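Local atomic coordinates of beta-d-glucoside glucohydrolase (Hypocrea jecorina, PDB entry 3ZZ1), a protein that probably hydrolyses terminal, non-reducing beta-D-glucosyl residues with release of beta-D-glucose, as a secreted family 3 beta-glucosidase of cellulose degradation. Residues Leu89-Glu92 with Arg93-Ile97; Tyr185-Pro188 with Phe189-Val193; Ala398-Thr401 with Arg402-Gln406; Asn658-Pro661 with Gly662-Gly665. All blocks are in the same frame, centred on the assembly; numbering follows the deposited sequence.

Contact 1 (Leu89-Glu92 with Arg93-Ile97)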
loop_
_atom_site.group_PDB
_atom_site.type_symbol
_atom_site.label_atom_id
_atom_site.label_comp_id
_atom_site.label_asym_id
_atom_site.label_seq_id
_atom_site.Cartn_x
_atom_site.Cartn_y
_atom_site.Cartn_z
ATOM N N LEU A 89 3.361 13.788 0.450
ATOM C CA LEU A 89 3.544 13.100 -0.829
ATOM C C LEU A 89 2.468 12.042 -1.047
ATOM O O LEU A 89 1.991 11.852 -2.166
ATOM C CB LEU A 89 4.940 12.471 -0.933
ATOM C CG LEU A 89 6.136 13.413 -1.114
ATOM C CD1 LEU A 89 7.427 12.622 -1.231
ATOM C CD2 LEU A 89 5.964 14.334 -2.321
ATOM N N ILE A 90 2.087 11.365 0.032
ATOM C CA ILE A 90 1.060 10.331 -0.018
ATOM C C ILE A 90 -0.306 10.908 -0.390
ATOM O O ILE A 90 -0.990 10.355 -1.251
ATOM C CB ILE A 90 1.003 9.515 1.297
ATOM C CG1 ILE A 90 2.294 8.706 1.460
ATOM C CG2 ILE A 90 -0.220 8.579 1.316
ATOM C CD1 ILE A 90 2.611 8.289 2.890
ATOM N N ARG A 91 -0.688 12.027 0.232
ATOM C CA ARG A 91 -1.952 12.693 -0.113
ATOM C C ARG A 91 -1.938 13.197 -1.559
ATOM O O ARG A 91 -2.920 13.026 -2.294
ATOM C CB ARG A 91 -2.272 13.849 0.838
ATOM C CG ARG A 91 -3.735 14.289 0.756
ATOM C CD ARG A 91 -3.968 15.734 1.170
ATOM N NE ARG A 91 -5.368 16.105 0.927
ATOM C CZ ARG A 91 -5.824 16.705 -0.176
ATOM N NH1 ARG A 91 -4.997 17.040 -1.165
ATOM N NH2 ARG A 91 -7.116 16.978 -0.287
ATOM N N GLU A 92 -0.824 13.810 -1.958
ATOM C CA GLU A 92 -0.671 14.339 -3.314
ATOM C C GLU A 92 -0.828 13.248 -4.372
ATOM O O GLU A 92 -1.499 13.456 -5.392
ATOM C CB GLU A 92 0.676 15.062 -3.473
ATOM C CG GLU A 92 0.973 15.501 -4.894
ATOM C CD GLU A 92 2.295 16.232 -5.009
ATOM O OE1 GLU A 92 2.321 17.446 -4.731
ATOM O OE2 GLU A 92 3.307 15.586 -5.351
ATOM N N ARG A 93 -0.204 12.097 -4.124
ATOM C CA ARG A 93 -0.346 10.923 -4.985
ATOM C C ARG A 93 -1.826 10.586 -5.197
ATOM O O ARG A 93 -2.263 10.350 -6.324
ATOM C CB ARG A 93 0.411 9.730 -4.390
ATOM C CG ARG A 93 0.446 8.472 -5.259
ATOM C CD ARG A 93 1.328 7.391 -4.615
ATOM N NE ARG A 93 1.155 6.052 -5.198
ATOM C CZ ARG A 93 0.154 5.219 -4.908
ATOM N NH1 ARG A 93 -0.802 5.581 -4.058
ATOM N NH2 ARG A 93 0.091 4.026 -5.485
ATOM N N GLY A 94 -2.590 10.585 -4.109
ATOM C CA GLY A 94 -4.036 10.361 -4.172
ATOM C C GLY A 94 -4.761 11.412 -4.997
ATOM O O GLY A 94 -5.589 11.076 -5.845
ATOM N N GLN A 95 -4.442 12.684 -4.752
ATOM C CA GLN A 95 -5.029 13.802 -5.497
ATOM C C GLN A 95 -4.753 13.700 -6.997
ATOM O O GLN A 95 -5.655 13.882 -7.823
ATOM C CB GLN A 95 -4.514 15.146 -4.962
ATOM C CG GLN A 95 -5.086 16.376 -5.697
ATOM C CD GLN A 95 -4.362 17.671 -5.356
ATOM O OE1 GLN A 95 -3.886 18.384 -6.245
ATOM N NE2 GLN A 95 -4.270 17.978 -4.066
ATOM N N PHE A 96 -3.504 13.401 -7.331
ATOM C CA PHE A 96 -3.068 13.319 -8.719
ATOM C C PHE A 96 -3.730 12.130 -9.425
ATOM O O PHE A 96 -4.184 12.261 -10.561
ATOM C CB PHE A 96 -1.537 13.251 -8.791
ATOM C CG PHE A 96 -0.842 14.578 -8.557
ATOM C CD1 PHE A 96 -1.537 15.694 -8.088
ATOM C CD2 PHE A 96 0.523 14.701 -8.794
ATOM C CE1 PHE A 96 -0.886 16.915 -7.874
ATOM C CE2 PHE A 96 1.188 15.918 -8.585
ATOM C CZ PHE A 96 0.480 17.027 -8.129
ATOM N N ILE A 97 -3.800 10.987 -8.739
ATOM C CA ILE A 97 -4.548 9.820 -9.231
ATOM C C ILE A 97 -6.017 10.187 -9.449
ATOM O O ILE A 97 -6.590 9.877 -10.492
ATOM C CB ILE A 97 -4.425 8.590 -8.279
ATOM C CG1 ILE A 97 -3.041 7.947 -8.423
ATOM C CG2 ILE A 97 -5.513 7.549 -8.568
ATOM C CD1 ILE A 97 -2.670 6.978 -7.322
HETATM O O HOH W 1 -0.902 7.661 -2.056
#
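Glu-92 turns its CG anti to its own backbone N (chi1 173°) and runs out extended, while Phe-96, one helical turn on, sets its ring beside its backbone N (chi1 -76°); between them the two torsions slide the acid's chain over the aromatic face. Glu-92 CG sits above the ring of Phe-96, 3.6 Å from its centroid, a CH-pi contact. The carboxylate continues the stack: the carboxylate and ring planes are 3° apart, and Glu-92 CD comes within 3.7 Å of Phe-96 CZ. In the backbone, the bond from Phe-96 N to Glu-92 O is short, at 2.8 Å. An alanine in place of Phe-96 is likely to leave the Glu-92 chain without the flat face it lies on, and the carboxylate freer to turn. That acid has a partner beyond the helix, since OE2 accepts from Asn-322 on helix 320-329.

Another flank of helix 87-103 carries Arg-93. Its guanidinium has Ile-97 CD1 over one face, off toward the rim, and a water at its edge that accepts from Arg-93 NH1 (2.9 Å) and donates to Ile-90 O (2.8 Å). NH2 of the same group bonds Thr-76 O. A water and a carbonyl are thus among the partners of this buried group, and would probably help to stabilise its positive charge.

Contact 2 (Tyr185-Pro188 with Phe189-Val193)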
loop_
_atom_site.group_PDB
_atom_site.type_symbol
_atom_site.label_atom_id
_atom_site.label_comp_id
_atom_site.label_asym_id
_atom_site.label_seq_id
_atom_site.Cartn_x
_atom_site.Cartn_y
_atom_site.Cartn_z
ATOM N N TYR A 185 -5.463 -6.560 11.174
ATOM C CA TYR A 185 -5.891 -6.536 9.775
ATOM C C TYR A 185 -7.012 -5.552 9.443
ATOM O O TYR A 185 -6.960 -4.900 8.401
ATOM C CB TYR A 185 -6.185 -7.955 9.281
ATOM C CG TYR A 185 -4.944 -8.814 9.369
ATOM C CD1 TYR A 185 -3.924 -8.691 8.426
ATOM C CD2 TYR A 185 -4.763 -9.710 10.422
ATOM C CE1 TYR A 185 -2.773 -9.456 8.512
ATOM C CE2 TYR A 185 -3.611 -10.481 10.518
ATOM C CZ TYR A 185 -2.620 -10.344 9.556
ATOM O OH TYR A 185 -1.472 -11.092 9.637
ATOM N N THR A 186 -8.005 -5.434 10.319
ATOM C CA THR A 186 -9.128 -4.518 10.083
ATOM C C THR A 186 -8.723 -3.066 10.336
ATOM O O THR A 186 -9.241 -2.160 9.693
ATOM C CB THR A 186 -10.377 -4.889 10.925
ATOM O OG1 THR A 186 -10.714 -6.260 10.702
ATOM C CG2 THR A 186 -11.573 -4.040 10.524
ATOM N N TRP A 187 -7.787 -2.864 11.264
ATOM C CA TRP A 187 -7.296 -1.530 11.639
ATOM C C TRP A 187 -7.185 -0.518 10.478
ATOM O O TRP A 187 -7.758 0.575 10.566
ATOM C CB TRP A 187 -5.963 -1.644 12.403
ATOM C CG TRP A 187 -5.347 -0.318 12.808
ATOM C CD1 TRP A 187 -4.803 0.625 11.978
ATOM C CD2 TRP A 187 -5.192 0.187 14.142
ATOM N NE1 TRP A 187 -4.334 1.690 12.708
ATOM C CE2 TRP A 187 -4.558 1.451 14.038
ATOM C CE3 TRP A 187 -5.533 -0.297 15.413
ATOM C CZ2 TRP A 187 -4.257 2.235 15.158
ATOM C CZ3 TRP A 187 -5.232 0.484 16.530
ATOM C CH2 TRP A 187 -4.595 1.735 16.390
ATOM N N PRO A 188 -6.438 -0.860 9.401
ATOM C CA PRO A 188 -6.276 0.120 8.317
ATOM C C PRO A 188 -7.547 0.391 7.504
ATOM O O PRO A 188 -7.656 1.447 6.872
ATOM C CB PRO A 188 -5.197 -0.514 7.428
ATOM C CG PRO A 188 -5.251 -1.964 7.734
ATOM C CD PRO A 188 -5.573 -2.035 9.190
ATOM N N PHE A 189 -8.486 -0.550 7.510
ATOM C CA PHE A 189 -9.781 -0.339 6.865
ATOM C C PHE A 189 -10.625 0.659 7.654
ATOM O O PHE A 189 -11.413 1.412 7.068
ATOM C CB PHE A 189 -10.520 -1.662 6.665
ATOM C CG PHE A 189 -9.946 -2.510 5.567
ATOM C CD1 PHE A 189 -10.379 -2.356 4.256
ATOM C CD2 PHE A 189 -8.959 -3.461 5.841
ATOM C CE1 PHE A 189 -9.847 -3.140 3.235
ATOM C CE2 PHE A 189 -8.421 -4.243 4.828
ATOM C CZ PHE A 189 -8.870 -4.083 3.521
ATOM N N ALA A 190 -10.441 0.685 8.974
ATOM C CA ALA A 190 -11.092 1.693 9.818
ATOM C C ALA A 190 -10.617 3.107 9.475
ATOM O O ALA A 190 -11.421 4.032 9.402
ATOM C CB ALA A 190 -10.882 1.397 11.294
ATOM N N ASP A 191 -9.316 3.267 9.251
ATOM C CA ASP A 191 -8.778 4.530 8.760
ATOM C C ASP A 191 -9.446 4.920 7.445
ATOM O O ASP A 191 -9.843 6.072 7.271
ATOM C CB ASP A 191 -7.258 4.448 8.557
ATOM C CG ASP A 191 -6.489 4.421 9.860
ATOM O OD1 ASP A 191 -6.528 3.374 10.535
ATOM O OD2 ASP A 191 -5.828 5.435 10.203
ATOM N N ALA A 192 -9.566 3.957 6.526
ATOM C CA ALA A 192 -10.193 4.195 5.217
ATOM C C ALA A 192 -11.633 4.660 5.365
ATOM O O ALA A 192 -12.040 5.635 4.734
ATOM C CB ALA A 192 -10.125 2.943 4.338
ATOM N N VAL A 193 -12.387 3.967 6.216
ATOM C CA VAL A 193 -13.780 4.309 6.497
ATOM C C VAL A 193 -13.863 5.705 7.108
ATOM O O VAL A 193 -14.652 6.533 6.659
ATOM C CB VAL A 193 -14.453 3.260 7.432
ATOM C CG1 VAL A 193 -15.858 3.690 7.827
ATOM C CG2 VAL A 193 -14.485 1.887 6.767
HETATM O O HOH W 2 -3.549 4.308 11.561
#
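Phe-189 and Ala-190 close tightly on Thr-186 O, the crowded half of this turn of helix 178-194. Ala-190 N makes a sound bond of 3.2 Å to that oxygen, Phe-189 N adds a weak one, and Phe-189 CB lies only 3.3 Å from Thr-186 O. The Phe-189 ring, swung beside its own backbone N (chi1 -74°), brings CD2 to 3.6 Å from Tyr-185 O, which meets the ring at its edge; outside the two segments, Tyr-160 meets the Phe-189 ring edge-to-face.

Between the segments, the flank of Trp-187 and Asp-191 is looser, though still buried. Asp-191 N reaches Trp-187 O only weakly, at 3.4 Å, and a water joins the side chains, accepting from Trp-187 NE1 (3.0 Å) in the plane of the indole and donating to Asp-191 OD2 (2.9 Å). Two arginines from farther along the chain bind this flank. Arg-674 bridges to Asp-191 OD1 and makes a cation-pi contact with Trp-187, while Arg-672 takes OD2.

With no N-H on Pro-188, the helix bends where that bond to the preceding turn is missing. This is a proline-kinked helix, packed against strand 154-160 in the TIM-barrel-related N-terminal domain of family 3 glycoside hydrolases.

Contact 3 (Ala398-Thr401 with Arg402-Gln406)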
loop_
_atom_site.group_PDB
_atom_site.type_symbol
_atom_site.label_atom_id
_atom_site.label_comp_id
_atom_site.label_asym_id
_atom_site.label_seq_id
_atom_site.Cartn_x
_atom_site.Cartn_y
_atom_site.Cartn_z
ATOM N N ALA A 398 19.901 7.621 -17.486
ATOM C CA ALA A 398 20.030 8.732 -16.546
ATOM C C ALA A 398 21.442 8.840 -15.969
ATOM O O ALA A 398 21.981 9.947 -15.841
ATOM C CB ALA A 398 19.003 8.613 -15.435
ATOM N N ILE A 399 22.036 7.700 -15.619
ATOM C CA ILE A 399 23.400 7.682 -15.078
ATOM C C ILE A 399 24.414 8.144 -16.131
ATOM O O ILE A 399 25.320 8.928 -15.822
ATOM C CB ILE A 399 23.773 6.301 -14.470
ATOM C CG1 ILE A 399 23.113 6.146 -13.093
ATOM C CG2 ILE A 399 25.300 6.129 -14.356
ATOM C CD1 ILE A 399 23.079 4.722 -12.559
ATOM N N ASN A 400 24.236 7.674 -17.364
ATOM C CA ASN A 400 25.100 8.038 -18.486
ATOM C C ASN A 400 25.092 9.545 -18.777
ATOM O O ASN A 400 26.149 10.142 -18.961
ATOM C CB ASN A 400 24.719 7.237 -19.739
ATOM C CG ASN A 400 25.719 7.399 -20.879
ATOM O OD1 ASN A 400 26.919 7.568 -20.658
ATOM N ND2 ASN A 400 25.222 7.335 -22.113
ATOM N N THR A 401 23.903 10.149 -18.800
ATOM C CA THR A 401 23.763 11.597 -19.007
ATOM C C THR A 401 24.459 12.415 -17.913
ATOM O O THR A 401 25.175 13.375 -18.218
ATOM C CB THR A 401 22.282 12.018 -19.116
ATOM O OG1 THR A 401 21.707 11.413 -20.278
ATOM C CG2 THR A 401 22.135 13.540 -19.226
ATOM N N ARG A 402 24.256 12.037 -16.652
ATOM C CA ARG A 402 24.824 12.793 -15.531
ATOM C C ARG A 402 26.341 12.655 -15.466
ATOM O O ARG A 402 27.048 13.628 -15.212
ATOM C CB ARG A 402 24.177 12.386 -14.198
ATOM C CG ARG A 402 24.702 13.136 -12.960
ATOM C CD ARG A 402 24.444 14.646 -13.031
ATOM N NE ARG A 402 24.936 15.364 -11.851
ATOM C CZ ARG A 402 24.178 15.729 -10.818
ATOM N NH1 ARG A 402 22.880 15.443 -10.799
ATOM N NH2 ARG A 402 24.717 16.383 -9.799
ATOM N N ALA A 403 26.831 11.443 -15.701
ATOM C CA ALA A 403 28.261 11.164 -15.648
ATOM C C ALA A 403 29.023 11.788 -16.823
ATOM O O ALA A 403 30.109 12.337 -16.633
ATOM C CB ALA A 403 28.509 9.666 -15.572
ATOM N N SER A 404 28.450 11.708 -18.026
ATOM C CA SER A 404 29.051 12.309 -19.223
ATOM C C SER A 404 29.177 13.826 -19.099
ATOM O O SER A 404 30.110 14.424 -19.646
ATOM C CB SER A 404 28.243 11.965 -20.481
ATOM O OG SER A 404 28.170 10.565 -20.689
ATOM N N SER A 405 28.239 14.438 -18.374
ATOM C CA SER A 405 28.221 15.887 -18.170
ATOM C C SER A 405 29.365 16.385 -17.282
ATOM O O SER A 405 29.628 17.584 -17.232
ATOM C CB SER A 405 26.874 16.333 -17.588
ATOM O OG SER A 405 26.825 16.108 -16.190
ATOM N N GLN A 406 30.031 15.469 -16.579
ATOM C CA GLN A 406 31.169 15.825 -15.722
ATOM C C GLN A 406 32.493 15.197 -16.182
ATOM O O GLN A 406 33.513 15.292 -15.486
ATOM C CB GLN A 406 30.878 15.487 -14.253
ATOM C CG GLN A 406 30.670 14.001 -13.973
ATOM C CD GLN A 406 30.400 13.691 -12.505
ATOM O OE1 GLN A 406 30.054 14.575 -11.716
ATOM N NE2 GLN A 406 30.550 12.417 -12.137
#
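Asn-400 O is gripped twice by one residue: Ser-404 N donates to it at 2.9 Å and Ser-404 OG at 2.7 Å, the two donors arriving from opposite faces of the carbonyl plane. The hydroxyl gets there because it stands beside the serine's own backbone N (chi1 -60°), which folds OG back over the preceding turn. Asn-400 leans the same way, its OD1 ending 3.2 Å from Ser-404 OG, so the oxygen of the amide sits close to the hydroxyl as well.

The hydroxyl of Ser-405 reaches one residue less far back. It takes the crowded position between its N and its carbonyl carbon (chi1 80°), and from there Ser-405 OG donates to Arg-402 O at 2.7 Å. The backbone N of Ser-405 reaches Thr-401 O at 3.2 Å, while Gln-406 N bonds Ala-403 O, three residues back, at 3.1 Å.

Helix 395-404 belongs to the alpha/beta C-terminal domain, joining strand 348-352 to its parallel neighbour, strand 409-413, in the mixed sheet. Its inner side is apolar: Ile-399 rests on Val-515 and Leu-518 of helix 510-518, and Ala-403 on Val-410.

Arg-402 NH1 forms a salt bridge with Asp-521 OD2. Thr-401 sends OG1 back to Asp-397 O, another hydroxyl bonded to a carbonyl one turn earlier.

Contact 4 (Asn658-Pro661 with Gly662-Gly665)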
loop_
_atom_site.group_PDB
_atom_site.type_symbol
_atom_site.label_atom_id
_atom_site.label_comp_id
_atom_site.label_asym_id
_atom_site.label_seq_id
_atom_site.Cartn_x
_atom_site.Cartn_y
_atom_site.Cartn_z
ATOM N N ASN A 658 12.789 18.000 6.850
ATOM C CA ASN A 658 13.970 18.380 6.085
ATOM C C ASN A 658 14.764 19.400 6.888
ATOM O O ASN A 658 14.211 20.398 7.365
ATOM C CB ASN A 658 13.594 18.941 4.711
ATOM C CG ASN A 658 14.806 19.183 3.825
ATOM O OD1 ASN A 658 15.442 20.242 3.880
ATOM N ND2 ASN A 658 15.119 18.209 2.986
ATOM N N LEU A 659 16.050 19.129 7.067
ATOM C CA LEU A 659 16.901 20.002 7.853
ATOM C C LEU A 659 18.234 20.240 7.147
ATOM O O LEU A 659 18.915 19.296 6.757
ATOM C CB LEU A 659 17.139 19.412 9.252
ATOM C CG LEU A 659 15.949 19.079 10.165
ATOM C CD1 LEU A 659 16.359 18.007 11.159
ATOM C CD2 LEU A 659 15.404 20.305 10.894
ATOM N N THR A 660 18.586 21.511 6.970
ATOM C CA THR A 660 19.934 21.891 6.556
ATOM C C THR A 660 20.882 21.734 7.761
ATOM O O THR A 660 20.410 21.587 8.897
ATOM C CB THR A 660 19.964 23.337 6.006
ATOM O OG1 THR A 660 19.464 24.250 6.995
ATOM C CG2 THR A 660 19.115 23.440 4.734
ATOM N N PRO A 661 22.213 21.736 7.533
ATOM C CA PRO A 661 23.119 21.645 8.687
ATOM C C PRO A 661 22.861 22.714 9.766
ATOM O O PRO A 661 22.735 23.895 9.457
ATOM C CB PRO A 661 24.500 21.826 8.051
ATOM C CG PRO A 661 24.331 21.248 6.682
ATOM C CD PRO A 661 22.951 21.665 6.256
ATOM N N GLY A 662 22.758 22.278 11.019
ATOM C CA GLY A 662 22.521 23.185 12.145
ATOM C C GLY A 662 21.068 23.595 12.336
ATOM O O GLY A 662 20.743 24.317 13.282
ATOM N N GLN A 663 20.193 23.153 11.433
ATOM C CA GLN A 663 18.767 23.442 11.543
ATOM C C GLN A 663 18.125 22.510 12.557
ATOM O O GLN A 663 18.441 21.322 12.605
ATOM C CB GLN A 663 18.062 23.310 10.188
ATOM C CG GLN A 663 16.632 23.873 10.167
ATOM C CD GLN A 663 15.916 23.680 8.830
ATOM O OE1 GLN A 663 16.538 23.375 7.809
ATOM N NE2 GLN A 663 14.598 23.862 8.835
ATOM N N SER A 664 17.226 23.065 13.365
ATOM C CA SER A 664 16.441 22.296 14.317
ATOM C C SER A 664 14.958 22.388 13.952
ATOM O O SER A 664 14.503 23.405 13.424
ATOM C CB SER A 664 16.680 22.818 15.736
ATOM O OG SER A 664 16.081 21.968 16.696
ATOM N N GLY A 665 14.215 21.317 14.216
ATOM C CA GLY A 665 12.787 21.280 13.919
ATOM C C GLY A 665 11.981 20.446 14.901
ATOM O O GLY A 665 12.521 19.569 15.584
HETATM O O HOH W 3 12.605 22.929 6.535
HETATM O O HOH W 4 15.093 22.780 5.348
#
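Gln-663 reaches back across a type II beta turn, Thr-660 to Gln-663, to meet Leu-659 and Thr-660. The turn links strand 650-659 to strand 664-672, which lie in the two different sheets of the fibronectin type III-like domain, so this is a connection between sheets and not a hairpin.

The glutamine chain is fully stretched, its CG anti to the backbone N (chi1 -168°), and that extension carries the amide along the incoming strand. Against it the Thr-660 side chain crosses obliquely. Gln-663 OE1 takes two bonds from that residue, from Thr-660 N at 2.9 Å and from Thr-660 OG1 at 3.2 Å, and the donors lie on opposite faces of the amide plane. The other end of the amide, NE2, donates a hydrogen bond to a water (3.2 Å) that in turn donates to Asn-658 O. Nearer the backbone, the aliphatic part of Gln-663 lies against the buried Leu-659, with Gln-663 CG 3.8 Å from Leu-659 CD2.

With an alanine in place of Gln-663, Thr-660 N and OG1 would probably lose their shared acceptor, and Leu-659 CD2 the carbon it packs on.

The turn itself is closed by Gln-663 N, which donates to Thr-660 O at 3.0 Å from above the carbonyl plane. Gly-662 holds a positive phi of 81°, and a CB there would strike Pro-661 O. Past the turn, the methyl CD2 of Leu-659 lies 3.7 Å from Gly-665 N.

Overall arrangement
The four contacts follow one another along the chain, none touching another. Contacts 1 and 2 lie on helices 87-103 and 178-194 of the N-terminal family domain, their centres about 19 Å apart, and helix 134-150 touches side chains of both. Contact 3 belongs to the C-terminal family domain, about 45 Å from contact 2 between centres and on the opposite side of the chain's centre. Contact 4 joins strands 650-659 and 664-672 of the fibronectin type III-like domain, about 30 Å from contact 3 between centres. Strand 664-672 ends in Arg-672, whose salt bridge to Asp-191 of contact 2 joins the fibronectin type III-like region to the N-terminal one.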